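Local coordinates for protein esterase (Xanthomonas oryzae pv. oryzae, PDB 3H2K) that is an esterase of the alpha/beta-hydrolase clan that probably cleaves carboxylic ester bonds, and may act as a lipase or aminopeptidase, at residues Pro208-Gln213 with Ala344-Ala349; Gly174-Gly179 with Phe375-Thr380; Gln255-Pro260 with Ser292-Gly297. All coordinates share one frame; numbering follows the deposited sequence.

Contact 1: residues Pro208-Gln213 with Ala344-Ala349; sequences PYALEQ and AQTAIA. With BOG (octyl beta-D-glucopyranoside), chain B.
Tyr209 and Ala347 bring the two backbones to their nearest approach, with 6.4 Å between their CA atoms. Residues 344-349 belong to helix 342-352, whereas residues 208-213 turn from loop into helix 211-217. Ala210, the N-cap of that second helix, sits at the centre of an inverse gamma turn, and its backbone N is held by Asn343.

Along the buried side the packing is mostly apolar. The CB of Tyr209 meets the Ala347 CB at 4.1 Å, and the aromatic ring presents its edge to the backbone N of Ala344, which lies near the ring plane 4.0 Å from CD2. The tyrosine hydroxyl takes no part here, since it bonds to the backbone N of Gly207. Ala210 CB rests 4.1 Å from Thr346 CG2, while Leu330 of strand 328-332 lies against both Tyr209 and Ala344.

The polar link is made by Gln213, whose chain comes at Thr346 from the opposite direction. With CG anti to the backbone N (chi1 163°) and the chain extended beyond it, the amide spans the gap and its NE2 donates to Thr346 OG1 at 2.7 Å. The bond is nearly straight, 165° at the hydrogen, and OG1 lies close to the amide plane. The same OG1 bonds to the carbonyl O of Lys342 one turn back, for which its place beside the backbone N (chi1 -53°) suits it.

Facing the other way, Pro208 CG touches C7' of the octyl glucoside at 3.3 Å. Because Thr346 OG1 is engaged both by the Gln213 amide and by its own helix, the hydroxyl's rotation is probably fixed, and one short polar bond joins helix 211-217 to helix 342-352, beside the packing of Tyr209 and Ala210 in the preceding loop.

Contact 2: residues Gly174-Gly179 with Phe375-Thr380; sequences GYSQGG and FAHMLT. With BOG (octyl beta-D-glucopyranoside), chain B.
Ser176 and His377 form the tight centre of this contact: the serine OG and the imidazole NE2 are 2.7 Å apart and hydrogen-bonded, with OG at the ring edge and in its plane. Either atom could supply the proton. The serine OG reaches this place by standing anti to the backbone N (chi1 -165°), and His377 likewise extends its ring from a CG anti to N. Ser176 has a positive phi of 63° in the turn between strand 169-175 and helix 177-192, as expected of a nucleophile elbow, whose GxSxG pattern Gly174, Ser176 and Gly178 match. Asp336 bonds to His377 ND1 on the far side of the imidazole, so the three residues are arranged as in a Ser-His-Asp catalytic triad.

Tyr175 packs beside this pair. Its CE1 lies over one face of the imidazole, offset toward the rim, but the rings are slid so far apart that they barely overlap, with centroids 5.1 Å apart and planes at 30°. Ser176 CB covers one face of the tyrosine, 3.8 Å above the ring centre. The carbonyl O of His377 approaches the phenol edge at 3.5 Å from Tyr175 CE1, and is itself hydrogen-bonded by Thr380 OG1 at 2.9 Å within the carbonyl plane; that hydroxyl bonds to Ser206 as well.

Tyr175 OH comes 3.3 Å from Met378 CA, but the partly exposed methionine side chain packs more loosely, its CG 3.9 Å from that hydroxyl. On the ligand side, the alkyl end of octyl glucoside comes within 3.8 Å of Ser176 OG through C8', and a second octyl glucoside touches His377 and Met378.

Bonds at both nitrogens probably fix the rotation of the imidazole, and the short serine bond is consistent with the charge relay of a serine hydrolase.

Contact 3: residues Gln255-Pro260 with Ser292-Gly297; sequences QVFQDP and SYFQPG. With BOG (octyl beta-D-glucopyranoside), chain B.
Phe257 turns its ring edge toward the face of Tyr293 in an offset edge-to-face pair, centroids 5.4 Å apart and planes at 67°. Its CD2 comes 3.5 Å from Tyr293 CZ, while its CE2 meets Phe294 CE1 at 3.6 Å obliquely. Val256 CG1 lies over one face of the Phe257 ring. Tyr293 CD2 sits above the centre of the Phe294 ring, completing an aromatic cluster, and the tyrosine OH bonds to Ser236 of helix 231-246.

The backbones are joined by a single beta bridge, Phe257 with Phe294, which links the loop before helix 262-268 to the connection between helices 290-293 and 296-304. Gln295 N donates to Val256 O at 2.7 Å, and Gln258 N to Tyr293 O at 2.9 Å.

Gln258 adds a side-chain bond on the more exposed side. Extended beyond a CG anti to its carbonyl carbon (chi1 -65°), it delivers NE2 to Phe294 O at 2.9 Å, nearly straight at 172° but from above the carbonyl plane. Gln295, bent at chi2, bonds through NE2 to Gly254 O and, weakly, to Phe257 O. Phe294 CZ reaches the octyl glucoside O6 at 3.3 Å.

Contacts 1 and 2 adjoin, their centres 15 Å apart: Pro208 CD packs 3.6 Å from Ser176 O, and Tyr209 CE1 lies 3.6 Å from Gly179 O. The residues after strand 198-205 thus lean directly on the probable nucleophile elbow. Contact 3 stands well away, its centre about 28 Å from the centre of either other contact, and nearest atoms about 13 Å from contact 1 and 16 Å from contact 2. One octyl glucoside nonetheless touches all three, its alkyl tail reaching 174-179 past Pro208 and its sugar lying against 292-297. The detergent thus spans the distance between Phe294 and the putative catalytic serine.

Contact 1: residues Pro208-Gln213 with Ala344-Ala349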
loop_
_atom_site.group_PDB
_atom_site.type_symbol
_atom_site.label_atom_id
_atom_site.label_comp_id
_atom_site.label_asym_id
_atom_site.label_seq_id
_atom_site.Cartn_x
_atom_site.Cartn_y
_atom_site.Cartn_z
ATOM N N PRO A 208 -1.081 6.080 -6.025
ATOM C CA PRO A 208 -1.966 6.714 -7.006
ATOM C C PRO A 208 -3.076 7.529 -6.338
ATOM O O PRO A 208 -4.260 7.188 -6.444
ATOM C CB PRO A 208 -2.505 5.527 -7.791
ATOM C CG PRO A 208 -2.651 4.496 -6.731
ATOM C CD PRO A 208 -1.362 4.637 -5.929
ATOM N N TYR A 209 -2.685 8.601 -5.652
ATOM C CA TYR A 209 -3.635 9.475 -4.958
ATOM C C TYR A 209 -4.654 9.996 -5.968
ATOM O O TYR A 209 -5.843 10.102 -5.668
ATOM C CB TYR A 209 -2.885 10.634 -4.281
ATOM C CG TYR A 209 -1.559 10.188 -3.705
ATOM C CD1 TYR A 209 -1.498 9.125 -2.803
ATOM C CD2 TYR A 209 -0.355 10.747 -4.148
ATOM C CE1 TYR A 209 -0.280 8.617 -2.370
ATOM C CE2 TYR A 209 0.869 10.249 -3.721
ATOM C CZ TYR A 209 0.897 9.178 -2.836
ATOM O OH TYR A 209 2.096 8.632 -2.451
ATOM N N ALA A 210 -4.180 10.327 -7.166
ATOM C CA ALA A 210 -5.068 10.788 -8.229
ATOM C C ALA A 210 -5.366 9.509 -9.010
ATOM O O ALA A 210 -4.926 9.329 -10.149
ATOM C CB ALA A 210 -4.355 11.816 -9.110
ATOM N N LEU A 211 -6.115 8.622 -8.365
ATOM C CA LEU A 211 -6.454 7.315 -8.921
ATOM C C LEU A 211 -7.088 7.342 -10.304
ATOM O O LEU A 211 -6.563 6.741 -11.244
ATOM C CB LEU A 211 -7.362 6.557 -7.949
ATOM C CG LEU A 211 -7.680 5.105 -8.323
ATOM C CD1 LEU A 211 -6.386 4.320 -8.534
ATOM C CD2 LEU A 211 -8.519 4.477 -7.219
ATOM N N GLU A 212 -8.222 8.019 -10.426
ATOM C CA GLU A 212 -8.895 8.106 -11.711
ATOM C C GLU A 212 -7.958 8.709 -12.760
ATOM O O GLU A 212 -7.830 8.182 -13.861
ATOM C CB GLU A 212 -10.166 8.953 -11.586
ATOM C CG GLU A 212 -10.776 9.326 -12.922
ATOM C CD GLU A 212 -11.961 10.261 -12.787
ATOM O OE1 GLU A 212 -11.932 11.135 -11.897
ATOM O OE2 GLU A 212 -12.913 10.130 -13.581
ATOM N N GLN A 213 -7.296 9.810 -12.414
ATOM C CA GLN A 213 -6.376 10.462 -13.345
ATOM C C GLN A 213 -5.255 9.524 -13.779
ATOM O O GLN A 213 -4.848 9.522 -14.943
ATOM C CB GLN A 213 -5.763 11.718 -12.708
ATOM C CG GLN A 213 -4.519 12.226 -13.426
ATOM C CD GLN A 213 -3.974 13.504 -12.814
ATOM O OE1 GLN A 213 -4.545 14.581 -12.990
ATOM N NE2 GLN A 213 -2.875 13.388 -12.077
ATOM N N ALA A 344 1.480 12.903 -6.979
ATOM C CA ALA A 344 1.852 13.725 -5.834
ATOM C C ALA A 344 1.567 15.201 -6.104
ATOM O O ALA A 344 1.030 15.903 -5.251
ATOM C CB ALA A 344 3.331 13.527 -5.521
ATOM N N GLN A 345 1.925 15.662 -7.300
ATOM C CA GLN A 345 1.715 17.053 -7.688
ATOM C C GLN A 345 0.228 17.388 -7.720
ATOM O O GLN A 345 -0.203 18.400 -7.170
ATOM C CB GLN A 345 2.353 17.313 -9.061
ATOM C CG GLN A 345 3.795 16.818 -9.153
ATOM C CD GLN A 345 4.448 17.082 -10.504
ATOM O OE1 GLN A 345 4.792 18.219 -10.829
ATOM N NE2 GLN A 345 4.618 16.029 -11.295
ATOM N N THR A 346 -0.560 16.528 -8.354
ATOM C CA THR A 346 -1.999 16.744 -8.437
ATOM C C THR A 346 -2.583 16.794 -7.029
ATOM O O THR A 346 -3.374 17.683 -6.704
ATOM C CB THR A 346 -2.687 15.616 -9.241
ATOM O OG1 THR A 346 -2.038 15.474 -10.509
ATOM C CG2 THR A 346 -4.163 15.937 -9.473
ATOM N N ALA A 347 -2.181 15.845 -6.187
ATOM C CA ALA A 347 -2.671 15.804 -4.815
ATOM C C ALA A 347 -2.354 17.120 -4.094
ATOM O O ALA A 347 -3.249 17.777 -3.560
ATOM C CB ALA A 347 -2.039 14.628 -4.064
ATOM N N ILE A 348 -1.081 17.499 -4.086
ATOM C CA ILE A 348 -0.659 18.728 -3.422
ATOM C C ILE A 348 -1.410 19.961 -3.925
ATOM O O ILE A 348 -1.771 20.839 -3.135
ATOM C CB ILE A 348 0.864 18.941 -3.581
ATOM C CG1 ILE A 348 1.609 17.898 -2.745
ATOM C CG2 ILE A 348 1.257 20.354 -3.150
ATOM C CD1 ILE A 348 3.114 17.931 -2.909
ATOM N N ALA A 349 -1.659 20.027 -5.230
ATOM C CA ALA A 349 -2.377 21.170 -5.786
ATOM C C ALA A 349 -3.784 21.297 -5.199
ATOM O O ALA A 349 -4.207 22.396 -4.845
ATOM C CB ALA A 349 -2.448 21.069 -7.314
HETATM C C1 BOG B . -2.583 1.114 -17.933
HETATM O O1 BOG B . -1.661 1.100 -16.834
HETATM C C2 BOG B . -1.960 0.434 -19.153
HETATM O O2 BOG B . -0.755 1.102 -19.535
HETATM C C3 BOG B . -2.954 0.458 -20.314
HETATM O O3 BOG B . -2.421 -0.287 -21.412
HETATM C C4 BOG B . -4.279 -0.167 -19.872
HETATM O O4 BOG B . -5.252 0.052 -20.896
HETATM C C5 BOG B . -4.769 0.476 -18.573
HETATM O O5 BOG B . -3.764 0.389 -17.552
HETATM C C6 BOG B . -6.002 -0.281 -18.076
HETATM O O6 BOG B . -5.641 -1.636 -17.793
HETATM C "C1'" BOG B . -2.268 1.716 -15.689
HETATM C "C2'" BOG B . -1.453 1.333 -14.451
HETATM C "C3'" BOG B . -2.055 1.913 -13.170
HETATM C "C4'" BOG B . -1.290 1.381 -11.957
HETATM C "C5'" BOG B . -1.881 1.871 -10.634
HETATM C "C6'" BOG B . -1.152 1.210 -9.462
HETATM C "C7'" BOG B . -1.774 1.606 -8.122
HETATM C "C8'" BOG B . -1.086 0.878 -6.965
#

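Contact 2: residues Gly174-Gly179 with Phe375-Thr380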
loop_
_atom_site.group_PDB
_atom_site.type_symbol
_atom_site.label_atom_id
_atom_site.label_comp_id
_atom_site.label_asym_id
_atom_site.label_seq_id
_atom_site.Cartn_x
_atom_site.Cartn_y
_atom_site.Cartn_z
ATOM N N GLY A 174 3.596 3.792 3.322
ATOM C CA GLY A 174 3.166 2.684 2.492
ATOM C C GLY A 174 3.713 2.898 1.102
ATOM O O GLY A 174 3.971 4.031 0.707
ATOM N N TYR A 175 3.870 1.817 0.349
ATOM C CA TYR A 175 4.434 1.907 -0.989
ATOM C C TYR A 175 3.507 1.339 -2.066
ATOM O O TYR A 175 2.892 0.295 -1.867
ATOM C CB TYR A 175 5.788 1.187 -0.981
ATOM C CG TYR A 175 6.193 0.564 -2.298
ATOM C CD1 TYR A 175 6.594 1.352 -3.375
ATOM C CD2 TYR A 175 6.165 -0.818 -2.466
ATOM C CE1 TYR A 175 6.957 0.769 -4.595
ATOM C CE2 TYR A 175 6.524 -1.408 -3.676
ATOM C CZ TYR A 175 6.919 -0.611 -4.735
ATOM O OH TYR A 175 7.281 -1.197 -5.927
ATOM N N SER A 176 3.412 2.051 -3.191
ATOM C CA SER A 176 2.585 1.657 -4.334
ATOM C C SER A 176 1.107 1.641 -3.909
ATOM O O SER A 176 0.558 2.687 -3.558
ATOM C CB SER A 176 3.041 0.284 -4.846
ATOM O OG SER A 176 2.509 0.011 -6.129
ATOM N N GLN A 177 0.449 0.487 -3.951
ATOM C CA GLN A 177 -0.939 0.458 -3.485
ATOM C C GLN A 177 -0.888 0.917 -2.022
ATOM O O GLN A 177 -1.822 1.537 -1.515
ATOM C CB GLN A 177 -1.523 -0.957 -3.538
ATOM C CG GLN A 177 -2.950 -1.034 -2.977
ATOM C CD GLN A 177 -3.405 -2.455 -2.688
ATOM O OE1 GLN A 177 -4.496 -2.670 -2.156
ATOM N NE2 GLN A 177 -2.573 -3.429 -3.032
ATOM N N GLY A 178 0.224 0.602 -1.359
ATOM C CA GLY A 178 0.412 0.976 0.033
ATOM C C GLY A 178 0.435 2.479 0.249
ATOM O O GLY A 178 0.167 2.953 1.353
ATOM N N GLY A 179 0.776 3.231 -0.794
ATOM C CA GLY A 179 0.786 4.679 -0.675
ATOM C C GLY A 179 -0.657 5.159 -0.645
ATOM O O GLY A 179 -1.010 6.107 0.061
ATOM N N PHE A 375 9.752 -0.010 -14.560
ATOM C CA PHE A 375 10.574 -0.727 -13.592
ATOM C C PHE A 375 11.186 0.137 -12.497
ATOM O O PHE A 375 11.620 -0.382 -11.474
ATOM C CB PHE A 375 11.692 -1.503 -14.304
ATOM C CG PHE A 375 11.201 -2.691 -15.081
ATOM C CD1 PHE A 375 10.712 -2.544 -16.377
ATOM C CD2 PHE A 375 11.189 -3.955 -14.500
ATOM C CE1 PHE A 375 10.214 -3.644 -17.082
ATOM C CE2 PHE A 375 10.696 -5.059 -15.192
ATOM C CZ PHE A 375 10.207 -4.905 -16.485
ATOM N N ALA A 376 11.226 1.447 -12.706
ATOM C CA ALA A 376 11.784 2.347 -11.701
ATOM C C ALA A 376 10.877 2.389 -10.462
ATOM O O ALA A 376 11.287 2.847 -9.391
ATOM C CB ALA A 376 11.944 3.742 -12.285
ATOM N N HIS A 377 9.644 1.909 -10.623
ATOM C CA HIS A 377 8.669 1.880 -9.533
ATOM C C HIS A 377 9.171 1.052 -8.343
ATOM O O HIS A 377 9.106 1.499 -7.198
ATOM C CB HIS A 377 7.339 1.308 -10.047
ATOM C CG HIS A 377 6.221 1.367 -9.050
ATOM N ND1 HIS A 377 5.729 2.555 -8.552
ATOM C CD2 HIS A 377 5.502 0.383 -8.457
ATOM C CE1 HIS A 377 4.755 2.300 -7.695
ATOM N NE2 HIS A 377 4.597 0.990 -7.619
ATOM N N MET A 378 9.680 -0.149 -8.607
ATOM C CA MET A 378 10.169 -1.008 -7.534
ATOM C C MET A 378 11.380 -0.437 -6.792
ATOM O O MET A 378 11.678 -0.860 -5.671
ATOM C CB MET A 378 10.515 -2.402 -8.070
ATOM C CG MET A 378 9.314 -3.227 -8.537
ATOM S SD MET A 378 8.553 -2.604 -10.059
ATOM C CE MET A 378 9.487 -3.509 -11.308
ATOM N N LEU A 379 12.069 0.520 -7.406
ATOM C CA LEU A 379 13.244 1.126 -6.784
ATOM C C LEU A 379 12.897 2.184 -5.739
ATOM O O LEU A 379 13.699 2.464 -4.851
ATOM C CB LEU A 379 14.149 1.759 -7.849
ATOM C CG LEU A 379 14.777 0.860 -8.921
ATOM C CD1 LEU A 379 15.625 1.715 -9.852
ATOM C CD2 LEU A 379 15.632 -0.225 -8.275
ATOM N N THR A 380 11.708 2.771 -5.841
ATOM C CA THR A 380 11.300 3.816 -4.901
ATOM C C THR A 380 10.939 3.289 -3.517
ATOM O O THR A 380 10.946 4.040 -2.545
ATOM C CB THR A 380 10.090 4.628 -5.430
ATOM O OG1 THR A 380 8.927 3.793 -5.470
ATOM C CG2 THR A 380 10.377 5.167 -6.824
HETATM C C1 BOG B . -2.583 1.114 -17.933
HETATM O O1 BOG B . -1.661 1.100 -16.834
HETATM C C2 BOG B . -1.960 0.434 -19.153
HETATM O O2 BOG B . -0.755 1.102 -19.535
HETATM C C3 BOG B . -2.954 0.458 -20.314
HETATM O O3 BOG B . -2.421 -0.287 -21.412
HETATM C C4 BOG B . -4.279 -0.167 -19.872
HETATM O O4 BOG B . -5.252 0.052 -20.896
HETATM C C5 BOG B . -4.769 0.476 -18.573
HETATM O O5 BOG B . -3.764 0.389 -17.552
HETATM C C6 BOG B . -6.002 -0.281 -18.076
HETATM O O6 BOG B . -5.641 -1.636 -17.793
HETATM C "C1'" BOG B . -2.268 1.716 -15.689
HETATM C "C2'" BOG B . -1.453 1.333 -14.451
HETATM C "C3'" BOG B . -2.055 1.913 -13.170
HETATM C "C4'" BOG B . -1.290 1.381 -11.957
HETATM C "C5'" BOG B . -1.881 1.871 -10.634
HETATM C "C6'" BOG B . -1.152 1.210 -9.462
HETATM C "C7'" BOG B . -1.774 1.606 -8.122
HETATM C "C8'" BOG B . -1.086 0.878 -6.965
#

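Contact 3: residues Gln255-Pro260 with Ser292-Gly297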
loop_
_atom_site.group_PDB
_atom_site.type_symbol
_atom_site.label_atom_id
_atom_site.label_comp_id
_atom_site.label_asym_id
_atom_site.label_seq_id
_atom_site.Cartn_x
_atom_site.Cartn_y
_atom_site.Cartn_z
ATOM N N GLN A 255 -18.153 -8.764 -20.780
ATOM C CA GLN A 255 -18.585 -7.435 -21.209
ATOM C C GLN A 255 -17.424 -6.452 -21.217
ATOM O O GLN A 255 -17.475 -5.409 -21.873
ATOM C CB GLN A 255 -19.683 -6.903 -20.287
ATOM C CG GLN A 255 -20.957 -7.725 -20.315
ATOM C CD GLN A 255 -22.059 -7.092 -19.496
ATOM O OE1 GLN A 255 -21.881 -6.815 -18.307
ATOM N NE2 GLN A 255 -23.210 -6.857 -20.128
ATOM N N VAL A 256 -16.375 -6.794 -20.481
ATOM C CA VAL A 256 -15.205 -5.941 -20.381
ATOM C C VAL A 256 -13.983 -6.546 -21.062
ATOM O O VAL A 256 -13.267 -5.860 -21.792
ATOM C CB VAL A 256 -14.870 -5.664 -18.896
ATOM C CG1 VAL A 256 -13.495 -5.020 -18.771
ATOM C CG2 VAL A 256 -15.948 -4.763 -18.290
ATOM N N PHE A 257 -13.747 -7.831 -20.814
ATOM C CA PHE A 257 -12.594 -8.508 -21.385
ATOM C C PHE A 257 -12.964 -9.444 -22.524
ATOM O O PHE A 257 -13.983 -10.128 -22.471
ATOM C CB PHE A 257 -11.871 -9.320 -20.312
ATOM C CG PHE A 257 -11.575 -8.550 -19.049
ATOM C CD1 PHE A 257 -12.499 -8.516 -18.005
ATOM C CD2 PHE A 257 -10.359 -7.885 -18.893
ATOM C CE1 PHE A 257 -12.216 -7.835 -16.821
ATOM C CE2 PHE A 257 -10.062 -7.199 -17.712
ATOM C CZ PHE A 257 -10.994 -7.176 -16.672
ATOM N N GLN A 258 -12.124 -9.471 -23.550
ATOM C CA GLN A 258 -12.344 -10.354 -24.687
ATOM C C GLN A 258 -11.867 -11.744 -24.291
ATOM O O GLN A 258 -11.155 -11.900 -23.296
ATOM C CB GLN A 258 -11.541 -9.877 -25.900
ATOM C CG GLN A 258 -11.968 -8.528 -26.450
ATOM C CD GLN A 258 -11.228 -8.181 -27.725
ATOM O OE1 GLN A 258 -11.087 -9.021 -28.613
ATOM N NE2 GLN A 258 -10.757 -6.943 -27.826
ATOM N N ASP A 259 -12.268 -12.755 -25.054
ATOM C CA ASP A 259 -11.830 -14.114 -24.766
ATOM C C ASP A 259 -10.386 -14.202 -25.244
ATOM O O ASP A 259 -9.969 -13.430 -26.105
ATOM C CB ASP A 259 -12.695 -15.134 -25.513
ATOM C CG ASP A 259 -14.146 -15.092 -25.081
ATOM O OD1 ASP A 259 -14.409 -15.015 -23.862
ATOM O OD2 ASP A 259 -15.031 -15.147 -25.959
ATOM N N PRO A 260 -9.600 -15.137 -24.695
ATOM C CA PRO A 260 -9.941 -16.121 -23.665
ATOM C C PRO A 260 -9.682 -15.648 -22.234
ATOM O O PRO A 260 -9.739 -16.443 -21.299
ATOM C CB PRO A 260 -9.043 -17.290 -24.028
ATOM C CG PRO A 260 -7.773 -16.572 -24.409
ATOM C CD PRO A 260 -8.276 -15.432 -25.276
ATOM N N SER A 292 -6.589 -5.791 -28.036
ATOM C CA SER A 292 -7.009 -7.177 -28.239
ATOM C C SER A 292 -7.476 -7.746 -26.902
ATOM O O SER A 292 -8.103 -8.805 -26.845
ATOM C CB SER A 292 -5.842 -8.031 -28.745
ATOM O OG SER A 292 -5.287 -7.504 -29.936
ATOM N N TYR A 293 -7.165 -7.027 -25.829
ATOM C CA TYR A 293 -7.505 -7.473 -24.484
ATOM C C TYR A 293 -8.870 -7.005 -23.990
ATOM O O TYR A 293 -9.715 -7.825 -23.634
ATOM C CB TYR A 293 -6.419 -7.016 -23.514
ATOM C CG TYR A 293 -6.607 -7.522 -22.106
ATOM C CD1 TYR A 293 -6.542 -8.883 -21.820
ATOM C CD2 TYR A 293 -6.835 -6.636 -21.055
ATOM C CE1 TYR A 293 -6.694 -9.355 -20.514
ATOM C CE2 TYR A 293 -6.992 -7.094 -19.746
ATOM C CZ TYR A 293 -6.917 -8.454 -19.484
ATOM O OH TYR A 293 -7.053 -8.907 -18.196
ATOM N N PHE A 294 -9.072 -5.690 -23.953
ATOM C CA PHE A 294 -10.338 -5.114 -23.501
ATOM C C PHE A 294 -11.352 -5.060 -24.635
ATOM O O PHE A 294 -10.978 -4.917 -25.801
ATOM C CB PHE A 294 -10.126 -3.686 -22.994
ATOM C CG PHE A 294 -9.364 -3.600 -21.706
ATOM C CD1 PHE A 294 -9.876 -4.167 -20.542
ATOM C CD2 PHE A 294 -8.145 -2.934 -21.653
ATOM C CE1 PHE A 294 -9.179 -4.072 -19.338
ATOM C CE2 PHE A 294 -7.439 -2.830 -20.458
ATOM C CZ PHE A 294 -7.959 -3.401 -19.296
ATOM N N GLN A 295 -12.636 -5.171 -24.298
ATOM C CA GLN A 295 -13.676 -5.083 -25.318
ATOM C C GLN A 295 -13.640 -3.645 -25.840
ATOM O O GLN A 295 -13.456 -2.697 -25.068
ATOM C CB GLN A 295 -15.051 -5.396 -24.717
ATOM C CG GLN A 295 -15.220 -6.845 -24.253
ATOM C CD GLN A 295 -15.402 -7.822 -25.405
ATOM O OE1 GLN A 295 -15.205 -7.475 -26.572
ATOM N NE2 GLN A 295 -15.775 -9.057 -25.078
ATOM N N PRO A 296 -13.805 -3.461 -27.162
ATOM C CA PRO A 296 -13.789 -2.137 -27.796
ATOM C C PRO A 296 -14.717 -1.105 -27.150
ATOM O O PRO A 296 -14.331 0.046 -26.945
ATOM C CB PRO A 296 -14.196 -2.442 -29.241
ATOM C CG PRO A 296 -13.658 -3.833 -29.452
ATOM C CD PRO A 296 -14.024 -4.524 -28.161
ATOM N N GLY A 297 -15.949 -1.513 -26.855
ATOM C CA GLY A 297 -16.897 -0.596 -26.247
ATOM C C GLY A 297 -16.390 -0.069 -24.917
ATOM O O GLY A 297 -16.398 1.133 -24.667
HETATM C C1 BOG B . -2.583 1.114 -17.933
HETATM O O1 BOG B . -1.661 1.100 -16.834
HETATM C C2 BOG B . -1.960 0.434 -19.153
HETATM O O2 BOG B . -0.755 1.102 -19.535
HETATM C C3 BOG B . -2.954 0.458 -20.314
HETATM O O3 BOG B . -2.421 -0.287 -21.412
HETATM C C4 BOG B . -4.279 -0.167 -19.872
HETATM O O4 BOG B . -5.252 0.052 -20.896
HETATM C C5 BOG B . -4.769 0.476 -18.573
HETATM O O5 BOG B . -3.764 0.389 -17.552
HETATM C C6 BOG B . -6.002 -0.281 -18.076
HETATM O O6 BOG B . -5.641 -1.636 -17.793
HETATM C "C1'" BOG B . -2.268 1.716 -15.689
HETATM C "C2'" BOG B . -1.453 1.333 -14.451
HETATM C "C3'" BOG B . -2.055 1.913 -13.170
HETATM C "C4'" BOG B . -1.290 1.381 -11.957
HETATM C "C5'" BOG B . -1.881 1.871 -10.634
HETATM C "C6'" BOG B . -1.152 1.210 -9.462
HETATM C "C7'" BOG B . -1.774 1.606 -8.122
HETATM C "C8'" BOG B . -1.086 0.878 -6.965
#